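Local coordinates for protein MNMC2 (Aquifex aeolicus, PDB 3VYW) that methylates a modified wobble uridine of tRNA with S-adenosylmethionine to give 5-methylaminomethyl-2-thiouridine, without the oxidase domain to which such enzymes are usually fused, at residues A[99-104]-A[128-133]; A[5-10]-A[36-41]; A[47-52]-A[68-73]. One frame throughout, in Å; residues are numbered along the deposited sequence.

Contact 1 (A[99-104]-A[128-133]); sequences RILDVG and EIISFE. With SAM (S-adenosylmethionine), chain E.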
loop_
_atom_site.group_PDB
_atom_site.type_symbol
_atom_site.label_atom_id
_atom_site.label_comp_id
_atom_site.label_asym_id
_atom_site.label_seq_id
_atom_site.Cartn_x
_atom_site.Cartn_y
_atom_site.Cartn_z
ATOM N N ARG A 99 4.833 -11.596 13.092
ATOM C CA ARG A 99 3.935 -10.474 13.092
ATOM C C ARG A 99 3.851 -9.739 11.764
ATOM O O ARG A 99 4.824 -9.317 11.229
ATOM C CB ARG A 99 4.358 -9.496 14.158
ATOM C CG ARG A 99 4.823 -10.148 15.424
ATOM C CD ARG A 99 4.627 -9.221 16.586
ATOM N NE ARG A 99 4.705 -9.908 17.857
ATOM C CZ ARG A 99 5.740 -10.618 18.263
ATOM N NH1 ARG A 99 6.790 -10.746 17.492
ATOM N NH2 ARG A 99 5.718 -11.204 19.438
ATOM N N ILE A 100 2.649 -9.582 11.257
ATOM C CA ILE A 100 2.442 -8.847 10.042
ATOM C C ILE A 100 1.601 -7.617 10.226
ATOM O O ILE A 100 0.550 -7.667 10.780
ATOM C CB ILE A 100 1.744 -9.702 9.012
ATOM C CG1 ILE A 100 2.527 -10.959 8.777
ATOM C CG2 ILE A 100 1.571 -8.930 7.732
ATOM C CD1 ILE A 100 1.853 -11.882 7.821
ATOM N N LEU A 101 2.086 -6.511 9.711
ATOM C CA LEU A 101 1.346 -5.283 9.668
ATOM C C LEU A 101 0.770 -5.194 8.284
ATOM O O LEU A 101 1.469 -5.162 7.343
ATOM C CB LEU A 101 2.300 -4.133 9.906
ATOM C CG LEU A 101 1.890 -2.979 10.772
ATOM C CD1 LEU A 101 2.240 -1.646 10.182
ATOM C CD2 LEU A 101 0.429 -3.063 11.026
ATOM N N ASP A 102 -0.539 -5.190 8.163
ATOM C CA ASP A 102 -1.154 -5.211 6.859
ATOM C C ASP A 102 -1.829 -3.919 6.530
ATOM O O ASP A 102 -2.770 -3.568 7.145
ATOM C CB ASP A 102 -2.173 -6.321 6.824
ATOM C CG ASP A 102 -2.596 -6.663 5.460
ATOM O OD1 ASP A 102 -1.743 -6.685 4.596
ATOM O OD2 ASP A 102 -3.773 -6.915 5.225
ATOM N N VAL A 103 -1.360 -3.230 5.513
ATOM C CA VAL A 103 -1.931 -1.962 5.139
ATOM C C VAL A 103 -2.950 -2.142 4.034
ATOM O O VAL A 103 -2.608 -2.279 2.914
ATOM C CB VAL A 103 -0.827 -1.040 4.639
ATOM C CG1 VAL A 103 -1.396 0.185 4.028
ATOM C CG2 VAL A 103 0.120 -0.665 5.724
ATOM N N GLY A 104 -4.218 -2.150 4.391
ATOM C CA GLY A 104 -5.309 -2.391 3.477
ATOM C C GLY A 104 -5.773 -3.816 3.448
ATOM O O GLY A 104 -5.242 -4.607 2.751
ATOM N N GLU A 128 0.575 -13.090 14.307
ATOM C CA GLU A 128 -0.100 -11.871 14.692
ATOM C C GLU A 128 -0.308 -10.924 13.522
ATOM O O GLU A 128 0.618 -10.434 12.958
ATOM C CB GLU A 128 0.706 -11.138 15.738
ATOM C CG GLU A 128 0.763 -11.785 17.084
ATOM C CD GLU A 128 1.412 -10.890 18.109
ATOM O OE1 GLU A 128 2.450 -11.267 18.667
ATOM O OE2 GLU A 128 0.882 -9.804 18.363
ATOM N N ILE A 129 -1.554 -10.661 13.192
ATOM C CA ILE A 129 -1.881 -9.733 12.149
ATOM C C ILE A 129 -2.694 -8.554 12.627
ATOM O O ILE A 129 -3.695 -8.709 13.250
ATOM C CB ILE A 129 -2.688 -10.413 11.051
ATOM C CG1 ILE A 129 -1.928 -11.590 10.513
ATOM C CG2 ILE A 129 -2.976 -9.459 9.932
ATOM C CD1 ILE A 129 -2.777 -12.498 9.686
ATOM N N ILE A 130 -2.240 -7.364 12.284
ATOM C CA ILE A 130 -3.010 -6.154 12.395
ATOM C C ILE A 130 -3.218 -5.548 11.032
ATOM O O ILE A 130 -2.304 -5.306 10.313
ATOM C CB ILE A 130 -2.289 -5.143 13.262
ATOM C CG1 ILE A 130 -2.118 -5.712 14.649
ATOM C CG2 ILE A 130 -3.045 -3.844 13.287
ATOM C CD1 ILE A 130 -1.481 -4.771 15.618
ATOM N N SER A 131 -4.456 -5.279 10.700
ATOM C CA SER A 131 -4.777 -4.743 9.408
ATOM C C SER A 131 -5.591 -3.492 9.491
ATOM O O SER A 131 -6.138 -3.198 10.490
ATOM C CB SER A 131 -5.486 -5.764 8.584
ATOM O OG SER A 131 -5.509 -5.313 7.279
ATOM N N PHE A 132 -5.615 -2.723 8.432
ATOM C CA PHE A 132 -6.262 -1.445 8.422
ATOM C C PHE A 132 -7.205 -1.463 7.277
ATOM O O PHE A 132 -6.860 -1.865 6.235
ATOM C CB PHE A 132 -5.227 -0.351 8.212
ATOM C CG PHE A 132 -4.263 -0.210 9.341
ATOM C CD1 PHE A 132 -3.004 -0.728 9.257
ATOM C CD2 PHE A 132 -4.629 0.425 10.485
ATOM C CE1 PHE A 132 -2.132 -0.622 10.306
ATOM C CE2 PHE A 132 -3.760 0.546 11.528
ATOM C CZ PHE A 132 -2.514 0.018 11.443
ATOM N N GLU A 133 -8.439 -1.101 7.480
ATOM C CA GLU A 133 -9.362 -1.081 6.384
ATOM C C GLU A 133 -10.420 -0.054 6.625
ATOM O O GLU A 133 -11.152 -0.179 7.545
ATOM C CB GLU A 133 -9.994 -2.450 6.253
ATOM C CG GLU A 133 -10.904 -2.650 5.074
ATOM C CD GLU A 133 -10.449 -1.997 3.798
ATOM O OE1 GLU A 133 -11.117 -1.110 3.319
ATOM O OE2 GLU A 133 -9.461 -2.405 3.232
HETATM N N SAM E . -4.626 -5.998 0.350
HETATM C CA SAM E . -5.844 -6.306 -0.300
HETATM C C SAM E . -5.749 -7.756 -0.579
HETATM O O SAM E . -6.686 -8.415 -0.956
HETATM O OXT SAM E . -4.702 -8.295 -0.374
HETATM C CB SAM E . -5.934 -5.335 -1.456
HETATM C CG SAM E . -6.393 -3.993 -0.875
HETATM S SD SAM E . -6.555 -2.727 -1.909
HETATM C CE SAM E . -5.212 -2.632 -2.826
HETATM C "C5'" SAM E . -6.643 -1.287 -1.092
HETATM C "C4'" SAM E . -7.402 -1.296 0.242
HETATM O "O4'" SAM E . -6.983 -0.199 1.030
HETATM C "C3'" SAM E . -8.900 -1.124 0.114
HETATM O "O3'" SAM E . -9.557 -1.987 1.015
HETATM C "C2'" SAM E . -9.148 0.291 0.557
HETATM O "O2'" SAM E . -10.426 0.417 1.117
HETATM C "C1'" SAM E . -8.088 0.480 1.590
HETATM N N9 SAM E . -7.795 1.889 1.932
HETATM C C8 SAM E . -7.588 2.895 1.117
HETATM N N7 SAM E . -7.335 4.015 1.766
HETATM C C5 SAM E . -7.381 3.745 3.037
HETATM C C6 SAM E . -7.203 4.488 4.277
HETATM N N6 SAM E . -6.925 5.779 4.295
HETATM N N1 SAM E . -7.332 3.837 5.398
HETATM C C2 SAM E . -7.595 2.565 5.426
HETATM N N3 SAM E . -7.776 1.851 4.357
HETATM C C4 SAM E . -7.689 2.358 3.145
#
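E128 and R99 pair near the N-terminal ends of two parallel strands, and F132 lies near their C-terminal ends. The two charged chains run side by side in the same direction. Each CG is anti to its carbonyl carbon, and both chains are extended beyond it, so that R99 NE comes 2.8 Å from E128 OE1. This is a salt bridge, but its hydrogen bond is weak: the N-H...O angle is 125° and the guanidinium and carboxylate planes are 74° apart. Both chains also touch F185, and the backbone N of R99 binds D188. Between these points the backbones alternate as donor and acceptor. I100 N gives to E128 O at 2.8 Å and D102 N to I130 O at 2.8 Å, while I130 N returns a longer bond to I100 O. The strand axes diverge by only 11°. These are neighbouring strands of the Rossmann-like methyltransferase sheet, joined by a beta-alpha-beta crossover through helix 109-121. On the face that carries R99, L101 and E128, the F132 ring crosses L101 obliquely, CE1 3.6 Å from L101 CD2, and V103 CA meets the ring edge. F132 reaches the neighbourhood of A175, a residue of the cofactor site. On the reverse face S131 OG sits 3.1 Å from D102 OD2 and within reach of D102 O, so its single proton could serve either. Past the strand end, G104 adopts a positive phi in the glycine-rich turn, where a CB would collide with the ribose of SAM; its O accepts from SAM N at 2.8 Å. E133, whose carboxylate is held by the backbone N of E135 and of G106, takes a hydrogen bond on OE1 from SAM O2' at 2.8 Å.

Contact 2 (A[5-10]-A[36-41]); sequences EYLKNY and RFAYNP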
loop_
_atom_site.group_PDB
_atom_site.type_symbol
_atom_site.label_atom_id
_atom_site.label_comp_id
_atom_site.label_asym_id
_atom_site.label_seq_id
_atom_site.Cartn_x
_atom_site.Cartn_y
_atom_site.Cartn_z
ATOM N N GLU A 5 -14.810 18.641 -14.311
ATOM C CA GLU A 5 -15.387 19.825 -13.753
ATOM C C GLU A 5 -15.230 19.866 -12.269
ATOM O O GLU A 5 -14.893 20.860 -11.730
ATOM C CB GLU A 5 -16.865 19.823 -14.093
ATOM C CG GLU A 5 -17.477 21.160 -14.427
ATOM C CD GLU A 5 -18.956 21.194 -14.116
ATOM O OE1 GLU A 5 -19.578 20.112 -14.060
ATOM O OE2 GLU A 5 -19.497 22.299 -13.914
ATOM N N TYR A 6 -15.504 18.781 -11.595
ATOM C CA TYR A 6 -15.355 18.780 -10.174
ATOM C C TYR A 6 -13.925 19.008 -9.744
ATOM O O TYR A 6 -13.674 19.724 -8.820
ATOM C CB TYR A 6 -15.838 17.459 -9.625
ATOM C CG TYR A 6 -15.608 17.255 -8.166
ATOM C CD1 TYR A 6 -16.603 17.465 -7.286
ATOM C CD2 TYR A 6 -14.407 16.830 -7.683
ATOM C CE1 TYR A 6 -16.422 17.282 -5.956
ATOM C CE2 TYR A 6 -14.215 16.647 -6.355
ATOM C CZ TYR A 6 -15.244 16.867 -5.502
ATOM O OH TYR A 6 -15.101 16.699 -4.169
ATOM N N LEU A 7 -13.004 18.347 -10.406
ATOM C CA LEU A 7 -11.608 18.399 -10.059
ATOM C C LEU A 7 -10.971 19.746 -10.239
ATOM O O LEU A 7 -10.132 20.133 -9.473
ATOM C CB LEU A 7 -10.830 17.343 -10.821
ATOM C CG LEU A 7 -11.032 15.914 -10.406
ATOM C CD1 LEU A 7 -10.182 15.045 -11.252
ATOM C CD2 LEU A 7 -10.730 15.718 -8.962
ATOM N N LYS A 8 -11.337 20.425 -11.302
ATOM C CA LYS A 8 -10.849 21.748 -11.564
ATOM C C LYS A 8 -11.316 22.753 -10.581
ATOM O O LYS A 8 -10.620 23.661 -10.265
ATOM C CB LYS A 8 -11.222 22.179 -12.936
ATOM C CG LYS A 8 -11.085 23.652 -13.096
ATOM C CD LYS A 8 -10.764 23.980 -14.510
ATOM C CE LYS A 8 -11.274 25.328 -14.873
ATOM N NZ LYS A 8 -11.085 25.497 -16.318
ATOM N N ASN A 9 -12.545 22.607 -10.152
ATOM C CA ASN A 9 -13.089 23.445 -9.137
ATOM C C ASN A 9 -12.364 23.227 -7.861
ATOM O O ASN A 9 -12.100 24.134 -7.140
ATOM C CB ASN A 9 -14.555 23.115 -8.928
ATOM C CG ASN A 9 -15.445 23.762 -9.932
ATOM O OD1 ASN A 9 -15.023 24.580 -10.713
ATOM N ND2 ASN A 9 -16.686 23.392 -9.913
ATOM N N TYR A 10 -12.085 21.983 -7.571
ATOM C CA TYR A 10 -11.455 21.612 -6.351
ATOM C C TYR A 10 -10.097 22.210 -6.292
ATOM O O TYR A 10 -9.692 22.707 -5.292
ATOM C CB TYR A 10 -11.360 20.110 -6.303
ATOM C CG TYR A 10 -10.857 19.566 -5.022
ATOM C CD1 TYR A 10 -11.697 18.983 -4.142
ATOM C CD2 TYR A 10 -9.547 19.616 -4.715
ATOM C CE1 TYR A 10 -11.242 18.479 -2.975
ATOM C CE2 TYR A 10 -9.088 19.130 -3.542
ATOM C CZ TYR A 10 -9.954 18.563 -2.683
ATOM O OH TYR A 10 -9.524 18.055 -1.523
ATOM N N ARG A 36 -5.111 14.286 -15.072
ATOM C CA ARG A 36 -4.586 12.991 -15.406
ATOM C C ARG A 36 -4.285 11.998 -14.267
ATOM O O ARG A 36 -4.511 10.847 -14.418
ATOM C CB ARG A 36 -3.472 13.117 -16.432
ATOM C CG ARG A 36 -2.165 12.549 -16.025
ATOM C CD ARG A 36 -1.305 12.238 -17.192
ATOM N NE ARG A 36 -0.761 13.424 -17.778
ATOM C CZ ARG A 36 -0.559 13.559 -19.059
ATOM N NH1 ARG A 36 -0.851 12.592 -19.881
ATOM N NH2 ARG A 36 -0.084 14.666 -19.510
ATOM N N PHE A 37 -3.768 12.453 -13.144
ATOM C CA PHE A 37 -3.386 11.554 -12.069
ATOM C C PHE A 37 -4.383 11.265 -10.985
ATOM O O PHE A 37 -4.214 10.349 -10.275
ATOM C CB PHE A 37 -2.131 12.045 -11.393
ATOM C CG PHE A 37 -0.944 12.017 -12.255
ATOM C CD1 PHE A 37 -0.023 12.992 -12.180
ATOM C CD2 PHE A 37 -0.771 11.029 -13.144
ATOM C CE1 PHE A 37 1.062 12.982 -12.992
ATOM C CE2 PHE A 37 0.318 11.002 -13.957
ATOM C CZ PHE A 37 1.236 11.979 -13.879
ATOM N N ALA A 38 -5.394 12.085 -10.836
ATOM C CA ALA A 38 -6.350 11.922 -9.767
ATOM C C ALA A 38 -7.313 10.807 -9.989
ATOM O O ALA A 38 -7.473 10.344 -11.061
ATOM C CB ALA A 38 -7.088 13.210 -9.498
ATOM N N TYR A 39 -7.943 10.379 -8.933
ATOM C CA TYR A 39 -8.959 9.363 -9.010
ATOM C C TYR A 39 -10.347 9.887 -9.338
ATOM O O TYR A 39 -10.501 11.006 -9.759
ATOM C CB TYR A 39 -8.957 8.497 -7.766
ATOM C CG TYR A 39 -9.518 9.124 -6.551
ATOM C CD1 TYR A 39 -9.683 8.404 -5.424
ATOM C CD2 TYR A 39 -9.868 10.425 -6.537
ATOM C CE1 TYR A 39 -10.189 8.968 -4.298
ATOM C CE2 TYR A 39 -10.383 10.995 -5.429
ATOM C CZ TYR A 39 -10.534 10.255 -4.310
ATOM O OH TYR A 39 -11.051 10.803 -3.196
ATOM N N ASN A 40 -11.348 9.047 -9.217
ATOM C CA ASN A 40 -12.675 9.461 -9.519
ATOM C C ASN A 40 -13.560 9.626 -8.299
ATOM O O ASN A 40 -14.293 8.752 -7.964
ATOM C CB ASN A 40 -13.306 8.450 -10.455
ATOM C CG ASN A 40 -12.308 7.716 -11.291
ATOM O OD1 ASN A 40 -11.654 8.282 -12.104
ATOM N ND2 ASN A 40 -12.246 6.448 -11.125
ATOM N N PRO A 41 -13.572 10.815 -7.733
ATOM C CA PRO A 41 -14.294 11.164 -6.519
ATOM C C PRO A 41 -15.794 11.008 -6.636
ATOM O O PRO A 41 -16.445 10.765 -5.671
ATOM C CB PRO A 41 -13.969 12.634 -6.343
ATOM C CG PRO A 41 -12.910 12.930 -7.321
ATOM C CD PRO A 41 -13.140 12.009 -8.440
#
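The backbones stay well apart, L7 CA and A38 CA being nearest at 8.3 Å; here a turn of helix 3-18 faces the end of helix 24-37, where A38, with psi 162°, leaves the helical conformation. Side chains alone bridge the gap, and L7 carries most of it. Its CG is anti to the carbonyl carbon (chi1 -72°), and from there the two methyls fork to separate partners: CD1 stops 4.0 Å from A38 CB, while CD2 stands 3.9 Å from P41 CG. The leucine and the proline side chain cross at about a right angle. Helices 3-18 and 24-37 follow one another and form an N-terminal helical pair, and the segment 36-41 is the exit from it, passing beside the first helix on the way to strand 46-50. Y6, one residue before L7, extends this apolar patch outward. Its CG is anti to the backbone N, which swings the ring beside P41, where CE2 lies 4.0 Å from P41 CB and the two rings cross obliquely. Y6 is exposed whereas L7 and A38 are buried, so the packing grades from interior to surface along P41. The bend itself is held from outside the pair of segments: R3 donates from NH2 to A38 O and from NE to Y39 O, and N40 ND2 binds K61 O. L296 of helix 292-303 also packs on A38, and L35 on L7. Y39 CB points away from helix 3-18, its nearest side-chain atom about 8 Å from SAM.

Contact 3 (A[47-52]-A[68-73]); sequences EIADTA and HSQTAG. With SAM (S-adenosylmethionine), chain E.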
loop_
_atom_site.group_PDB
_atom_site.type_symbol
_atom_site.label_atom_id
_atom_site.label_comp_id
_atom_site.label_asym_id
_atom_site.label_seq_id
_atom_site.Cartn_x
_atom_site.Cartn_y
_atom_site.Cartn_z
ATOM N N GLU A 47 -16.614 -3.573 -8.976
ATOM C CA GLU A 47 -17.025 -4.411 -10.072
ATOM C C GLU A 47 -16.176 -5.626 -10.091
ATOM O O GLU A 47 -14.995 -5.535 -9.893
ATOM C CB GLU A 47 -16.758 -3.694 -11.358
ATOM C CG GLU A 47 -17.971 -3.315 -12.138
ATOM C CD GLU A 47 -17.635 -2.303 -13.184
ATOM O OE1 GLU A 47 -16.857 -2.637 -14.100
ATOM O OE2 GLU A 47 -18.150 -1.185 -13.081
ATOM N N ILE A 48 -16.776 -6.768 -10.333
ATOM C CA ILE A 48 -16.046 -8.005 -10.366
ATOM C C ILE A 48 -15.195 -8.170 -11.622
ATOM O O ILE A 48 -15.620 -7.824 -12.678
ATOM C CB ILE A 48 -17.009 -9.177 -10.179
ATOM C CG1 ILE A 48 -16.642 -9.931 -8.934
ATOM C CG2 ILE A 48 -16.939 -10.123 -11.334
ATOM C CD1 ILE A 48 -15.514 -10.893 -9.149
ATOM N N ALA A 49 -13.990 -8.683 -11.496
ATOM C CA ALA A 49 -13.145 -8.867 -12.647
ATOM C C ALA A 49 -12.257 -10.083 -12.627
ATOM O O ALA A 49 -11.945 -10.591 -11.600
ATOM C CB ALA A 49 -12.302 -7.638 -12.854
ATOM N N ASP A 50 -11.863 -10.529 -13.804
ATOM C CA ASP A 50 -10.961 -11.641 -13.985
ATOM C C ASP A 50 -9.522 -11.288 -13.760
ATOM O O ASP A 50 -9.108 -10.189 -13.975
ATOM C CB ASP A 50 -11.053 -12.137 -15.397
ATOM C CG ASP A 50 -12.082 -13.179 -15.576
ATOM O OD1 ASP A 50 -12.913 -13.345 -14.692
ATOM O OD2 ASP A 50 -12.077 -13.833 -16.619
ATOM N N THR A 51 -8.739 -12.274 -13.399
ATOM C CA THR A 51 -7.328 -12.119 -13.223
ATOM C C THR A 51 -6.683 -13.233 -14.009
ATOM O O THR A 51 -7.278 -14.243 -14.233
ATOM C CB THR A 51 -6.962 -12.216 -11.747
ATOM O OG1 THR A 51 -6.885 -10.914 -11.200
ATOM C CG2 THR A 51 -5.680 -12.883 -11.560
ATOM N N ALA A 52 -5.455 -13.032 -14.418
ATOM C CA ALA A 52 -4.722 -13.938 -15.260
ATOM C C ALA A 52 -4.473 -15.302 -14.675
ATOM O O ALA A 52 -4.453 -16.267 -15.373
ATOM C CB ALA A 52 -3.420 -13.303 -15.653
ATOM N N HIS A 68 -6.222 -6.146 -7.022
ATOM C CA HIS A 68 -5.055 -6.833 -7.433
ATOM C C HIS A 68 -4.858 -6.792 -8.897
ATOM O O HIS A 68 -5.783 -6.566 -9.629
ATOM C CB HIS A 68 -5.112 -8.244 -6.966
ATOM C CG HIS A 68 -4.667 -8.407 -5.571
ATOM N ND1 HIS A 68 -5.516 -8.423 -4.555
ATOM C CD2 HIS A 68 -3.409 -8.529 -5.039
ATOM C CE1 HIS A 68 -4.834 -8.555 -3.425
ATOM N NE2 HIS A 68 -3.540 -8.618 -3.724
ATOM N N SER A 69 -3.637 -7.030 -9.337
ATOM C CA SER A 69 -3.290 -6.878 -10.718
ATOM C C SER A 69 -3.799 -8.019 -11.529
ATOM O O SER A 69 -3.555 -9.140 -11.234
ATOM C CB SER A 69 -1.788 -6.761 -10.861
ATOM O OG SER A 69 -1.312 -7.526 -11.932
ATOM N N GLN A 70 -4.578 -7.685 -12.529
ATOM C CA GLN A 70 -5.155 -8.636 -13.431
ATOM C C GLN A 70 -4.137 -9.323 -14.287
ATOM O O GLN A 70 -4.263 -10.472 -14.609
ATOM C CB GLN A 70 -6.240 -7.962 -14.231
ATOM C CG GLN A 70 -7.123 -7.124 -13.346
ATOM C CD GLN A 70 -8.228 -6.434 -14.076
ATOM O OE1 GLN A 70 -8.095 -5.296 -14.454
ATOM N NE2 GLN A 70 -9.323 -7.116 -14.266
ATOM N N THR A 71 -3.130 -8.577 -14.671
ATOM C CA THR A 71 -2.050 -9.073 -15.473
ATOM C C THR A 71 -1.187 -10.128 -14.836
ATOM O O THR A 71 -0.814 -11.082 -15.458
ATOM C CB THR A 71 -1.164 -7.903 -15.877
ATOM O OG1 THR A 71 -1.823 -7.158 -16.888
ATOM C CG2 THR A 71 0.122 -8.368 -16.413
ATOM N N ALA A 72 -0.788 -9.893 -13.602
ATOM C CA ALA A 72 -0.087 -10.884 -12.821
ATOM C C ALA A 72 -0.898 -12.092 -12.389
ATOM O O ALA A 72 -0.419 -13.183 -12.354
ATOM C CB ALA A 72 0.548 -10.227 -11.630
ATOM N N GLY A 73 -2.130 -11.839 -12.020
ATOM C CA GLY A 73 -2.951 -12.754 -11.277
ATOM C C GLY A 73 -2.846 -12.316 -9.839
ATOM O O GLY A 73 -1.836 -11.875 -9.430
HETATM N N SAM E . -4.626 -5.998 0.350
HETATM C CA SAM E . -5.844 -6.306 -0.300
HETATM C C SAM E . -5.749 -7.756 -0.579
HETATM O O SAM E . -6.686 -8.415 -0.956
HETATM O OXT SAM E . -4.702 -8.295 -0.374
HETATM C CB SAM E . -5.934 -5.335 -1.456
HETATM C CG SAM E . -6.393 -3.993 -0.875
HETATM S SD SAM E . -6.555 -2.727 -1.909
HETATM C CE SAM E . -5.212 -2.632 -2.826
HETATM C "C5'" SAM E . -6.643 -1.287 -1.092
HETATM C "C4'" SAM E . -7.402 -1.296 0.242
HETATM O "O4'" SAM E . -6.983 -0.199 1.030
HETATM C "C3'" SAM E . -8.900 -1.124 0.114
HETATM O "O3'" SAM E . -9.557 -1.987 1.015
HETATM C "C2'" SAM E . -9.148 0.291 0.557
HETATM O "O2'" SAM E . -10.426 0.417 1.117
HETATM C "C1'" SAM E . -8.088 0.480 1.590
HETATM N N9 SAM E . -7.795 1.889 1.932
HETATM C C8 SAM E . -7.588 2.895 1.117
HETATM N N7 SAM E . -7.335 4.015 1.766
HETATM C C5 SAM E . -7.381 3.745 3.037
HETATM C C6 SAM E . -7.203 4.488 4.277
HETATM N N6 SAM E . -6.925 5.779 4.295
HETATM N N1 SAM E . -7.332 3.837 5.398
HETATM C C2 SAM E . -7.595 2.565 5.426
HETATM N N3 SAM E . -7.776 1.851 4.357
HETATM C C4 SAM E . -7.689 2.358 3.145
#
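A52 N donates to Q70 O at 2.8 Å, with an N-H...O angle of 148°, and Q70 in turn donates from its side chain: NE2 reaches D50 O at 3.1 Å. That second bond is fairly straight (157°), lies in the plane of the D50 carbonyl, and leaves D50 O close to the plane of the Q70 amide. The two bonds thus grip the chain on either side of T51, whose OG1 lies over Q70 CA at 3.6 Å. The glutamine chain makes this possible by running extended beyond CG (chi2 -180°) along the strand end, which brings NE2 3.3 Å from A49 CB. An alanine here would keep the backbone bond but lose the amide's bond to D50 O and its contact with A49, and would probably leave the end of strand 46-50 more loosely held. Further out, A52 CB sits 3.4 Å from T71 O. The turn that presents Q70 O is set by S69, whose OG accepts from A72 N at 2.9 Å in an ST motif, while G73 N returns to S69 O. G73, at the N-cap of helix 74-86, has a positive phi that suits glycine. E77 of that helix accepts from S69 N, and T57 OG1 binds H68 N, fixing the start of the turn. H68 rests near Y109 ring to ring and points its edge at the cofactor, CE1 3.1 Å from SAM OXT, probably an electrostatically favourable approach. Both bonds use main-chain atoms of D50 and A52, so this tie draws its side-chain chemistry from Q70 alone.

Overall arrangement
Contacts 1 and 3 meet the same cofactor from different elements. In contact 1 the ends of the two sheet strands hold its amino group and ribose, and in contact 3 the loop before helix 74-86 brings a histidine edge to its carboxylate. Their centres are 22 Å apart and their nearest atoms about 7 Å, so SAM, not direct touch, joins them. Contact 2 lies across the chain's centre from contact 1, 30 Å between centres, and comes nearest to the pocket at Y39, whose side chain is about 8 Å from SAM and near N200 and E202. The chain then runs into strand 46-50 of contact 3, whose nearest atoms are about 10 Å away.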